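Local coordinates for protein oxidoreductase, short-chain dehydrogenase/reductase family (Aeromonas hydrophila subsp. hydrophila, PDB 3L6E) that is a putative short-chain dehydrogenase/reductase that probably binds a nucleotide cofactor and may reduce 3-dehydrosphinganine in sphingolipid metabolism, at residues P78-H83 / V129-L134. Numbering follows the deposited sequence.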
loop_
_atom_site.group_PDB
_atom_site.type_symbol
_atom_site.label_atom_id
_atom_site.label_comp_id
_atom_site.label_asym_id
_atom_site.label_seq_id
_atom_site.Cartn_x
_atom_site.Cartn_y
_atom_site.Cartn_z
ATOM N N PRO A 78 -9.857 -20.494 -7.689
ATOM C CA PRO A 78 -8.749 -19.695 -7.183
ATOM C C PRO A 78 -9.089 -18.881 -5.943
ATOM O O PRO A 78 -10.231 -18.452 -5.783
ATOM C CB PRO A 78 -8.438 -18.743 -8.344
ATOM C CG PRO A 78 -9.704 -18.613 -9.109
ATOM C CD PRO A 78 -10.485 -19.893 -8.890
ATOM N N GLU A 79 -8.093 -18.686 -5.080
ATOM C CA GLU A 79 -8.170 -17.716 -3.990
ATOM C C GLU A 79 -7.823 -16.289 -4.466
ATOM O O GLU A 79 -8.335 -15.295 -3.928
ATOM C CB GLU A 79 -7.208 -18.100 -2.861
ATOM C CG GLU A 79 -7.356 -19.533 -2.355
ATOM C CD GLU A 79 -6.319 -19.884 -1.300
ATOM O OE1 GLU A 79 -6.613 -20.750 -0.435
ATOM O OE2 GLU A 79 -5.215 -19.287 -1.333
ATOM N N LEU A 80 -6.939 -16.187 -5.456
ATOM C CA LEU A 80 -6.496 -14.876 -5.925
ATOM C C LEU A 80 -6.405 -14.848 -7.433
ATOM O O LEU A 80 -5.816 -15.746 -8.049
ATOM C CB LEU A 80 -5.156 -14.468 -5.281
ATOM C CG LEU A 80 -4.329 -13.310 -5.866
ATOM C CD1 LEU A 80 -5.066 -11.991 -5.757
ATOM C CD2 LEU A 80 -2.933 -13.203 -5.213
ATOM N N VAL A 81 -7.041 -13.833 -8.018
ATOM C CA VAL A 81 -6.873 -13.521 -9.422
ATOM C C VAL A 81 -6.065 -12.234 -9.492
ATOM O O VAL A 81 -6.487 -11.167 -9.025
ATOM C CB VAL A 81 -8.206 -13.437 -10.203
ATOM C CG1 VAL A 81 -7.941 -13.080 -11.678
ATOM C CG2 VAL A 81 -8.909 -14.786 -10.170
ATOM N N LEU A 82 -4.866 -12.374 -10.038
ATOM C CA LEU A 82 -3.931 -11.284 -10.144
ATOM C C LEU A 82 -3.926 -10.863 -11.589
ATOM O O LEU A 82 -3.410 -11.572 -12.451
ATOM C CB LEU A 82 -2.543 -11.740 -9.722
ATOM C CG LEU A 82 -1.813 -10.886 -8.693
ATOM C CD1 LEU A 82 -0.372 -11.338 -8.551
ATOM C CD2 LEU A 82 -1.875 -9.431 -9.069
ATOM N N HIS A 83 -4.554 -9.735 -11.867
ATOM C CA HIS A 83 -4.633 -9.278 -13.237
ATOM C C HIS A 83 -3.539 -8.264 -13.533
ATOM O O HIS A 83 -3.494 -7.187 -12.936
ATOM C CB HIS A 83 -6.010 -8.719 -13.580
ATOM C CG HIS A 83 -6.160 -8.379 -15.031
ATOM N ND1 HIS A 83 -6.278 -7.084 -15.486
ATOM C CD2 HIS A 83 -6.158 -9.163 -16.131
ATOM C CE1 HIS A 83 -6.358 -7.087 -16.802
ATOM N NE2 HIS A 83 -6.282 -8.334 -17.218
ATOM N N VAL A 129 -9.892 -12.940 -3.635
ATOM C CA VAL A 129 -9.264 -11.663 -3.995
ATOM C C VAL A 129 -9.119 -11.457 -5.516
ATOM O O VAL A 129 -8.650 -12.348 -6.236
ATOM C CB VAL A 129 -7.907 -11.483 -3.244
ATOM C CG1 VAL A 129 -7.237 -10.153 -3.568
ATOM C CG2 VAL A 129 -8.128 -11.574 -1.722
ATOM N N LEU A 130 -9.576 -10.287 -5.983
ATOM C CA LEU A 130 -9.346 -9.814 -7.346
ATOM C C LEU A 130 -8.386 -8.647 -7.287
ATOM O O LEU A 130 -8.753 -7.526 -6.882
ATOM C CB LEU A 130 -10.632 -9.368 -8.063
ATOM C CG LEU A 130 -10.417 -8.654 -9.411
ATOM C CD1 LEU A 130 -9.806 -9.563 -10.451
ATOM C CD2 LEU A 130 -11.715 -8.015 -9.960
ATOM N N ALA A 131 -7.157 -8.914 -7.700
ATOM C CA ALA A 131 -6.110 -7.912 -7.597
ATOM C C ALA A 131 -5.776 -7.477 -8.990
ATOM O O ALA A 131 -5.544 -8.310 -9.857
ATOM C CB ALA A 131 -4.894 -8.466 -6.886
ATOM N N ASN A 132 -5.788 -6.167 -9.200
ATOM C CA ASN A 132 -5.492 -5.597 -10.495
ATOM C C ASN A 132 -4.230 -4.747 -10.439
ATOM O O ASN A 132 -4.047 -3.952 -9.504
ATOM C CB ASN A 132 -6.653 -4.759 -10.984
ATOM C CG ASN A 132 -7.637 -5.550 -11.786
ATOM O OD1 ASN A 132 -7.463 -5.776 -12.975
ATOM N ND2 ASN A 132 -8.700 -5.966 -11.140
ATOM N N VAL A 133 -3.375 -4.929 -11.439
ATOM C CA VAL A 133 -2.155 -4.144 -11.577
ATOM C C VAL A 133 -2.390 -3.051 -12.620
ATOM O O VAL A 133 -2.650 -3.335 -13.786
ATOM C CB VAL A 133 -0.932 -5.002 -11.986
ATOM C CG1 VAL A 133 0.340 -4.138 -12.037
ATOM C CG2 VAL A 133 -0.724 -6.113 -11.001
ATOM N N LEU A 134 -2.355 -1.803 -12.171
ATOM C CA LEU A 134 -2.414 -0.666 -13.068
ATOM C C LEU A 134 -0.985 -0.082 -13.201
ATOM O O LEU A 134 -0.665 0.966 -12.653
ATOM C CB LEU A 134 -3.457 0.350 -12.569
ATOM C CG LEU A 134 -4.941 -0.090 -12.498
ATOM C CD1 LEU A 134 -5.236 -1.080 -11.356
ATOM C CD2 LEU A 134 -5.826 1.122 -12.333
#
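Glu79 O accepts a hydrogen bond from Val129 N (2.8 Å), the first rung between two neighbouring parallel strands whose directions differ by 13°. From there the pairing alternates as parallel strands do. Leu80 turns its own N and O away from 129-134, but its side chain reaches across: CG stands anti to the backbone N, and the CD1 branch rests against both Val129 CG1, at 3.6 Å, and Ala131 CB. Its CA also makes a CH...O contact with Val129 O, the acceptor that takes the nearly straight bond from Val81 N (171°). Val81 O in turn receives Ala131 N at 2.7 Å, while on the other face Val81 CG1 touches Leu130 CD1 loosely. Leu82 returns to the face of Leu80, its CD2 lying 3.8 Å from Ala131 CB and 4.0 Å from Val133 CG2. Ala131 CB thus meets a methyl from each of the alternate leucines, Leu80 CD1 and Leu82 CD2. His83 is gripped through its backbone at both ends, N to Ala131 O and O to Val133 N. Its ring, turned 66° from the Asn132 amide, meets OD1 edge-on near its plane through ND1, a weak, bent bond of 3.1 Å. The other ring nitrogen, NE2, makes a weak hydrogen bond with Ser111 OG of helix 98-123. The pair joins the middle strand of the Rossmann-type parallel sheet of the short-chain dehydrogenase fold, 80-84, to its neighbour 128-137: strand 5-9 flanks 80-83, strand 171-181 flanks 129-133, and on the face of Val81, His83 and Asn132 packs helix 98-123, part of the crossover joining the two strands, with helix 145-165 beside it against Asn132 and Leu134.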